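PDB 1VL6: malate oxidoreductase from Thermotoga maritima, which probably catalyses the oxidative decarboxylation of malate to pyruvate and carbon dioxide, with NAD as the electron acceptor. Local coordinates for residues D77-L82 / E141-P146; G136-E141 / E157-P162; K147-L152 / D166-T171. All blocks are in the same frame, centred on the assembly; numbering follows the deposited sequence.

How the interactions relate
The three contacts lie in or around one beta-alpha-beta unit, strand 137-140, helix 147-158 and strand 163-165. Interaction 2 is buried at the start of that unit, where one backbone hydrogen bond and apolar side chains join strand 137-140 to the chain leading into strand 163-165. Interaction 1, partly buried, lies beyond the other end of strand 137-140 and is mostly polar, loop against loop. Interaction 3 is buried again and joins helix 147-158 to helix 166-186 through glutamine side chains. Interactions 1 and 2 share E141, yet their centres are about 17 Å apart. The centres of interactions 1 and 3 are about 9 Å apart, with I143 packed on C148; L140 packs on I151 and L152, tying interaction 2 to interaction 3.

Interaction 1 (D77-L82 / E141-P146); sequences DGSAVL and EDIGAP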
# COMPACT_ATOMS: atom_id res chain seq x y z
N ASP A 77 24.73 -11.92 8.13
CA ASP A 77 25.56 -12.71 7.20
C ASP A 77 25.12 -14.13 7.22
O ASP A 77 25.66 -14.96 6.51
CB ASP A 77 27.02 -12.67 7.59
CG ASP A 77 27.33 -13.41 8.88
OD1 ASP A 77 26.51 -13.38 9.83
OD2 ASP A 77 28.42 -14.00 9.04
N GLY A 78 24.09 -14.41 8.00
CA GLY A 78 23.51 -15.76 8.09
C GLY A 78 24.37 -16.75 8.83
O GLY A 78 24.31 -17.95 8.58
N SER A 79 25.20 -16.26 9.73
CA SER A 79 26.08 -17.13 10.48
C SER A 79 25.34 -17.82 11.62
O SER A 79 25.84 -18.71 12.22
CB SER A 79 27.32 -16.35 10.97
OG SER A 79 27.02 -15.18 11.74
N ALA A 80 24.14 -17.39 11.93
CA ALA A 80 23.33 -18.04 12.98
C ALA A 80 21.85 -17.84 12.74
O ALA A 80 21.17 -17.10 13.48
CB ALA A 80 23.69 -17.51 14.36
N VAL A 81 21.32 -18.51 11.71
CA VAL A 81 19.92 -18.32 11.37
C VAL A 81 19.04 -19.21 12.23
O VAL A 81 19.17 -20.43 12.26
CB VAL A 81 19.59 -18.58 9.90
CG1 VAL A 81 18.07 -18.37 9.65
CG2 VAL A 81 20.37 -17.65 9.02
N LEU A 82 18.10 -18.57 12.89
CA LEU A 82 17.08 -19.29 13.66
C LEU A 82 17.78 -20.38 14.44
O LEU A 82 18.78 -20.11 15.06
CB LEU A 82 15.97 -19.83 12.73
CG LEU A 82 15.22 -18.80 11.85
CD1 LEU A 82 14.20 -19.48 10.98
CD2 LEU A 82 14.53 -17.73 12.70
N GLU A 141 21.03 -9.11 13.11
CA GLU A 141 20.21 -10.28 13.31
C GLU A 141 20.92 -11.53 12.83
O GLU A 141 21.51 -11.53 11.74
CB GLU A 141 18.89 -10.08 12.59
CG GLU A 141 17.89 -11.20 12.79
CD GLU A 141 17.12 -11.16 14.10
OE1 GLU A 141 16.74 -10.07 14.52
OE2 GLU A 141 16.90 -12.23 14.68
N ASP A 142 20.91 -12.59 13.65
CA ASP A 142 21.36 -13.94 13.24
C ASP A 142 22.80 -13.93 12.78
O ASP A 142 23.16 -14.48 11.69
CB ASP A 142 20.41 -14.54 12.17
CG ASP A 142 19.03 -14.93 12.75
OD1 ASP A 142 18.80 -14.71 13.96
OD2 ASP A 142 18.14 -15.48 12.08
N ILE A 143 23.62 -13.28 13.60
CA ILE A 143 25.08 -13.25 13.44
C ILE A 143 25.66 -13.97 14.62
O ILE A 143 25.35 -13.63 15.77
CB ILE A 143 25.62 -11.78 13.42
CG1 ILE A 143 25.05 -11.03 12.21
CG2 ILE A 143 27.14 -11.75 13.40
CD1 ILE A 143 25.22 -9.53 12.28
N GLY A 144 26.51 -14.94 14.34
CA GLY A 144 26.99 -15.85 15.39
C GLY A 144 27.84 -15.24 16.48
O GLY A 144 28.49 -14.19 16.28
N ALA A 145 27.87 -15.93 17.62
CA ALA A 145 28.78 -15.62 18.72
C ALA A 145 30.04 -16.44 18.54
O ALA A 145 30.02 -17.47 17.87
CB ALA A 145 28.13 -15.92 20.07
N PRO A 146 31.18 -15.97 19.03
CA PRO A 146 31.34 -14.72 19.73
C PRO A 146 31.60 -13.47 18.81
O PRO A 146 31.71 -12.36 19.33
CB PRO A 146 32.58 -15.00 20.57
CG PRO A 146 33.41 -15.77 19.67
CD PRO A 146 32.47 -16.65 18.88
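S79, A80 and L82 meet D142 and G144 in a polar loop-to-loop contact, formed where the chain leaves strands 71-76 and 137-140. These strands are neighbours in a parallel sheet, and their trailing loops stay together beyond it, at the end where alpha/beta folds commonly place their active sites. Three hydrogen bonds cross the contact. The straightest runs from G144 N to S79 OG, at 2.7 Å and 167°. The S79 hydroxyl sits between its own backbone N and carbonyl carbon (chi1 56°), a turn that lets it face both G144 and D77. It donates in turn to D77 OD1, 2.7 Å from S79 OG, on the syn side and close to the carboxylate plane. D142 is held at two points. Its carbonyl O takes A80 N at 3.1 Å, the donor standing well above the carbonyl plane, while its carboxylate reaches past A80 so that L82 N comes onto D142 OD2 at 3.2 Å from above the carboxylate plane. Carbon atoms also lie against the polar groups: I143 CG1 is 3.6 Å from D77 OD1, the two side chains crossing at about a right angle, and A80 CB rests 3.8 Å from G144 N. V81 turns to A92 and V95 of helix 89-107, and L82 packs on T45 of the second subunit. D77 OD2 forms a salt bridge with K147. The S79 hydroxyl therefore accepts from one loop and donates a hydrogen bond to D77, whose carboxylate would probably polarise it into a stronger acceptor for G144 N-H.

Interaction 2 (G136-E141 / E157-P162); sequences GGINLE and EEMNIP
G137 and P162 run side by side, their CA atoms 5.1 Å apart, near the first residues of strand 137-140 and beside the chain that enters strand 163-165. This is the closing end of a beta-alpha-beta crossover: helix 147-158 connects the two parallel strands, and residues 159-162 bring the chain from its C-terminal end back into the sheet. I138 N donates to P162 O at 2.9 Å, nearly straight at 161° and in the carbonyl plane. The same carbonyl also receives a CA-H...O contact from G137. As I138 is further bonded through its backbone to F164, the pairing continues into strand 163-165 in the parallel manner. One residue earlier, G136 O faces apolar atoms of the returning chain, with P162 CD at 3.4 Å and I161 CB at 3.5 Å. The side chains gather on I138. Its CG1 branch, anti to the carbonyl carbon (chi1 -54°), points at I161, whose CD1 comes to 3.5 Å from I138 CG1. M159, a selenomethionine and the first residue to leave the helical conformation, approaches across I138 at about a right angle. V75, V128 and V163 also pack on I138, so it is enclosed by both neighbouring strands and by helix 121-130. The I161 side chain further touches R68 and E132, and the P162 ring lies on I344. The bend of the M159 chain at its selenium (chi3 72°) turns the terminal methyl to I138, with M159 CE 4.0 Å from I138 CG1 and 4.1 Å from I138 CD1.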
# COMPACT_ATOMS: atom_id res chain seq x y z
N GLY A 136 17.97 5.04 9.44
CA GLY A 136 17.78 5.64 10.78
C GLY A 136 18.20 4.75 11.92
O GLY A 136 18.31 5.22 13.05
N GLY A 137 18.42 3.47 11.61
CA GLY A 137 18.71 2.43 12.62
C GLY A 137 19.24 1.15 12.00
O GLY A 137 19.01 0.89 10.83
N ILE A 138 20.00 0.38 12.77
CA ILE A 138 20.51 -0.90 12.33
C ILE A 138 20.04 -2.01 13.25
O ILE A 138 20.26 -1.95 14.47
CB ILE A 138 22.02 -0.88 12.38
CG1 ILE A 138 22.59 0.30 11.59
CG2 ILE A 138 22.57 -2.20 11.89
CD1 ILE A 138 22.66 0.10 10.07
N ASN A 139 19.43 -3.04 12.69
CA ASN A 139 19.08 -4.22 13.43
C ASN A 139 19.96 -5.37 13.00
O ASN A 139 19.76 -5.95 11.93
CB ASN A 139 17.62 -4.57 13.22
CG ASN A 139 17.21 -5.86 13.94
OD1 ASN A 139 16.37 -6.59 13.42
ND2 ASN A 139 17.80 -6.15 15.11
N LEU A 140 20.94 -5.70 13.81
CA LEU A 140 21.79 -6.87 13.57
C LEU A 140 20.97 -8.08 13.95
O LEU A 140 20.28 -8.06 14.98
CB LEU A 140 23.08 -6.82 14.44
CG LEU A 140 24.04 -5.68 14.13
CD1 LEU A 140 25.04 -5.53 15.19
CD2 LEU A 140 24.73 -5.92 12.80
N GLU A 141 21.03 -9.11 13.11
CA GLU A 141 20.21 -10.28 13.31
C GLU A 141 20.92 -11.53 12.83
O GLU A 141 21.51 -11.53 11.74
CB GLU A 141 18.89 -10.08 12.59
CG GLU A 141 17.89 -11.20 12.79
CD GLU A 141 17.12 -11.16 14.10
OE1 GLU A 141 16.74 -10.07 14.52
OE2 GLU A 141 16.90 -12.23 14.68
N GLU A 157 29.24 1.84 19.32
CA GLU A 157 30.19 2.87 19.74
C GLU A 157 30.48 3.87 18.62
O GLU A 157 30.60 5.07 18.87
CB GLU A 157 31.52 2.26 20.13
CG GLU A 157 31.77 2.02 21.62
CD GLU A 157 32.94 1.03 21.92
OE1 GLU A 157 33.85 0.77 21.03
OE2 GLU A 157 32.94 0.48 23.08
N GLU A 158 30.62 3.36 17.39
CA GLU A 158 31.13 4.15 16.28
C GLU A 158 30.07 4.78 15.38
O GLU A 158 30.37 5.68 14.60
CB GLU A 158 32.09 3.31 15.45
CG GLU A 158 33.33 2.92 16.22
CD GLU A 158 34.22 1.93 15.49
OE1 GLU A 158 34.13 1.83 14.25
OE2 GLU A 158 35.01 1.25 16.19
N MSE A 159 28.83 4.30 15.43
CA MSE A 159 27.79 4.87 14.58
C MSE A 159 26.93 5.83 15.37
O MSE A 159 26.94 5.85 16.57
CB MSE A 159 26.93 3.77 13.97
CG MSE A 159 27.71 2.80 13.04
SE MSE A 159 26.57 1.44 12.19
CE MSE A 159 25.72 2.67 10.99
N ASN A 160 26.24 6.68 14.64
CA ASN A 160 25.39 7.69 15.25
C ASN A 160 23.95 7.47 14.94
O ASN A 160 23.20 8.40 14.88
CB ASN A 160 25.77 9.06 14.73
CG ASN A 160 27.00 9.58 15.39
OD1 ASN A 160 28.04 9.71 14.75
ND2 ASN A 160 26.92 9.82 16.68
N ILE A 161 23.61 6.23 14.64
CA ILE A 161 22.26 5.79 14.62
C ILE A 161 22.27 4.59 15.53
O ILE A 161 23.31 4.00 15.72
CB ILE A 161 21.80 5.40 13.22
CG1 ILE A 161 22.74 4.36 12.55
CG2 ILE A 161 21.70 6.57 12.40
CD1 ILE A 161 22.21 3.79 11.19
N PRO A 162 21.14 4.25 16.14
CA PRO A 162 21.11 3.16 17.08
C PRO A 162 21.40 1.84 16.37
O PRO A 162 21.07 1.70 15.17
CB PRO A 162 19.66 3.19 17.64
CG PRO A 162 18.85 3.86 16.58
CD PRO A 162 19.83 4.91 16.03

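Interaction 3 (K147-L152 / D166-T171); sequences KCFRIL and DDQQGT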
# COMPACT_ATOMS: atom_id res chain seq x y z
N LYS A 147 31.67 -13.61 17.50
CA LYS A 147 31.97 -12.41 16.72
C LYS A 147 30.91 -11.32 16.90
O LYS A 147 31.22 -10.14 16.79
CB LYS A 147 32.23 -12.73 15.25
CG LYS A 147 31.02 -12.82 14.36
CD LYS A 147 31.34 -13.49 13.02
CE LYS A 147 30.09 -13.60 12.10
NZ LYS A 147 30.44 -14.35 10.81
N CYS A 148 29.67 -11.68 17.21
CA CYS A 148 28.64 -10.68 17.33
C CYS A 148 28.86 -9.77 18.56
O CYS A 148 28.29 -8.70 18.68
CB CYS A 148 27.26 -11.36 17.42
SG CYS A 148 27.18 -12.39 18.88
N PHE A 149 29.66 -10.19 19.50
CA PHE A 149 29.86 -9.33 20.64
C PHE A 149 30.62 -8.07 20.21
O PHE A 149 30.19 -6.94 20.44
CB PHE A 149 30.64 -10.08 21.73
CG PHE A 149 29.88 -11.25 22.33
CD1 PHE A 149 28.62 -11.08 22.86
CD2 PHE A 149 30.44 -12.52 22.37
CE1 PHE A 149 27.94 -12.16 23.42
CE2 PHE A 149 29.76 -13.60 22.93
CZ PHE A 149 28.52 -13.42 23.46
N ARG A 150 31.75 -8.30 19.55
CA ARG A 150 32.61 -7.22 19.07
C ARG A 150 31.84 -6.40 18.04
O ARG A 150 31.94 -5.16 18.05
CB ARG A 150 33.90 -7.77 18.43
CG ARG A 150 35.24 -7.50 19.17
CD ARG A 150 36.49 -8.33 18.61
NE ARG A 150 36.72 -9.64 19.29
CZ ARG A 150 36.20 -10.87 18.93
NH1 ARG A 150 35.38 -11.04 17.90
NH2 ARG A 150 36.50 -11.95 19.65
N ILE A 151 31.07 -7.08 17.17
CA ILE A 151 30.37 -6.35 16.12
C ILE A 151 29.35 -5.37 16.71
O ILE A 151 29.32 -4.18 16.35
CB ILE A 151 29.72 -7.32 15.13
CG1 ILE A 151 30.80 -8.08 14.36
CG2 ILE A 151 28.83 -6.55 14.14
CD1 ILE A 151 30.26 -9.13 13.44
N LEU A 152 28.54 -5.83 17.64
CA LEU A 152 27.59 -4.93 18.29
C LEU A 152 28.28 -3.76 18.98
O LEU A 152 27.89 -2.64 18.83
CB LEU A 152 26.73 -5.67 19.30
CG LEU A 152 25.71 -4.80 20.03
CD1 LEU A 152 24.78 -4.21 18.99
CD2 LEU A 152 24.95 -5.62 21.07
N ASP A 166 18.94 -8.30 18.20
CA ASP A 166 17.92 -9.06 18.90
C ASP A 166 18.38 -10.12 19.85
O ASP A 166 18.00 -10.14 21.00
CB ASP A 166 17.06 -9.85 17.93
CG ASP A 166 15.97 -9.06 17.42
OD1 ASP A 166 16.18 -8.31 16.45
OD2 ASP A 166 14.88 -9.14 18.03
N ASP A 167 19.12 -11.07 19.30
CA ASP A 167 19.47 -12.28 20.03
C ASP A 167 20.24 -11.98 21.28
O ASP A 167 20.24 -12.77 22.20
CB ASP A 167 20.28 -13.20 19.12
CG ASP A 167 19.48 -13.64 17.90
OD1 ASP A 167 18.59 -14.49 18.20
OD2 ASP A 167 19.59 -13.13 16.70
N GLN A 168 20.90 -10.84 21.30
CA GLN A 168 21.60 -10.37 22.46
C GLN A 168 20.68 -9.54 23.32
O GLN A 168 20.36 -9.94 24.44
CB GLN A 168 22.82 -9.53 22.03
CG GLN A 168 23.94 -10.28 21.29
CD GLN A 168 25.25 -9.48 21.24
OE1 GLN A 168 25.79 -9.10 22.28
NE2 GLN A 168 25.77 -9.25 20.04
N GLN A 169 20.28 -8.37 22.81
CA GLN A 169 19.63 -7.33 23.66
C GLN A 169 18.13 -7.58 23.82
O GLN A 169 17.57 -7.37 24.90
CB GLN A 169 19.91 -5.89 23.13
CG GLN A 169 21.42 -5.58 23.05
CD GLN A 169 21.78 -4.43 22.15
OE1 GLN A 169 21.47 -4.46 20.96
NE2 GLN A 169 22.38 -3.37 22.71
N GLY A 170 17.49 -8.03 22.77
CA GLY A 170 16.08 -8.36 22.82
C GLY A 170 15.81 -9.54 23.71
O GLY A 170 14.96 -9.49 24.60
N THR A 171 16.54 -10.62 23.52
CA THR A 171 16.34 -11.78 24.35
C THR A 171 16.58 -11.43 25.77
O THR A 171 15.85 -11.88 26.64
CB THR A 171 17.28 -12.87 24.00
OG1 THR A 171 17.15 -13.21 22.63
CG2 THR A 171 16.91 -14.17 24.76
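Q168 and Q169 reach from helix 166-186 to C148, F149 and L152 of helix 147-158; the axes of segments 147-152 and 166-171 cross at -73°, 11.1 Å apart at their closest. Q168 extends to the neighbouring helix, where Q168 NE2 donates to C148 O at 2.9 Å. It meets that carbonyl from the face opposite L152 N, the normal helical donor, so the oxygen is gripped twice. Q168 NE2 also bonds H165 ND1. Q168 OE1 lies at the edge of the F149 ring, 3.5 Å from F149 CD1, with amide and ring planes nearly perpendicular, and accepts from N206 ND2. An alanine here would lose these bonds and is likely to open a gap between the helices, with N206 and H165 short of a partner. Q169 meets L152 from the opposite direction: L152 CG, anti to the backbone N (chi1 180°), carries its methyls toward Q169, and L152 CD2 touches Q169 CD at 3.6 Å, while Q169 OE1 is taken by H165 N. C148, L152 and Q169 pack on H165, V163 and F164 of strand 163-165, respectively, and helix 202-214 packs on C148, Q168 and T171.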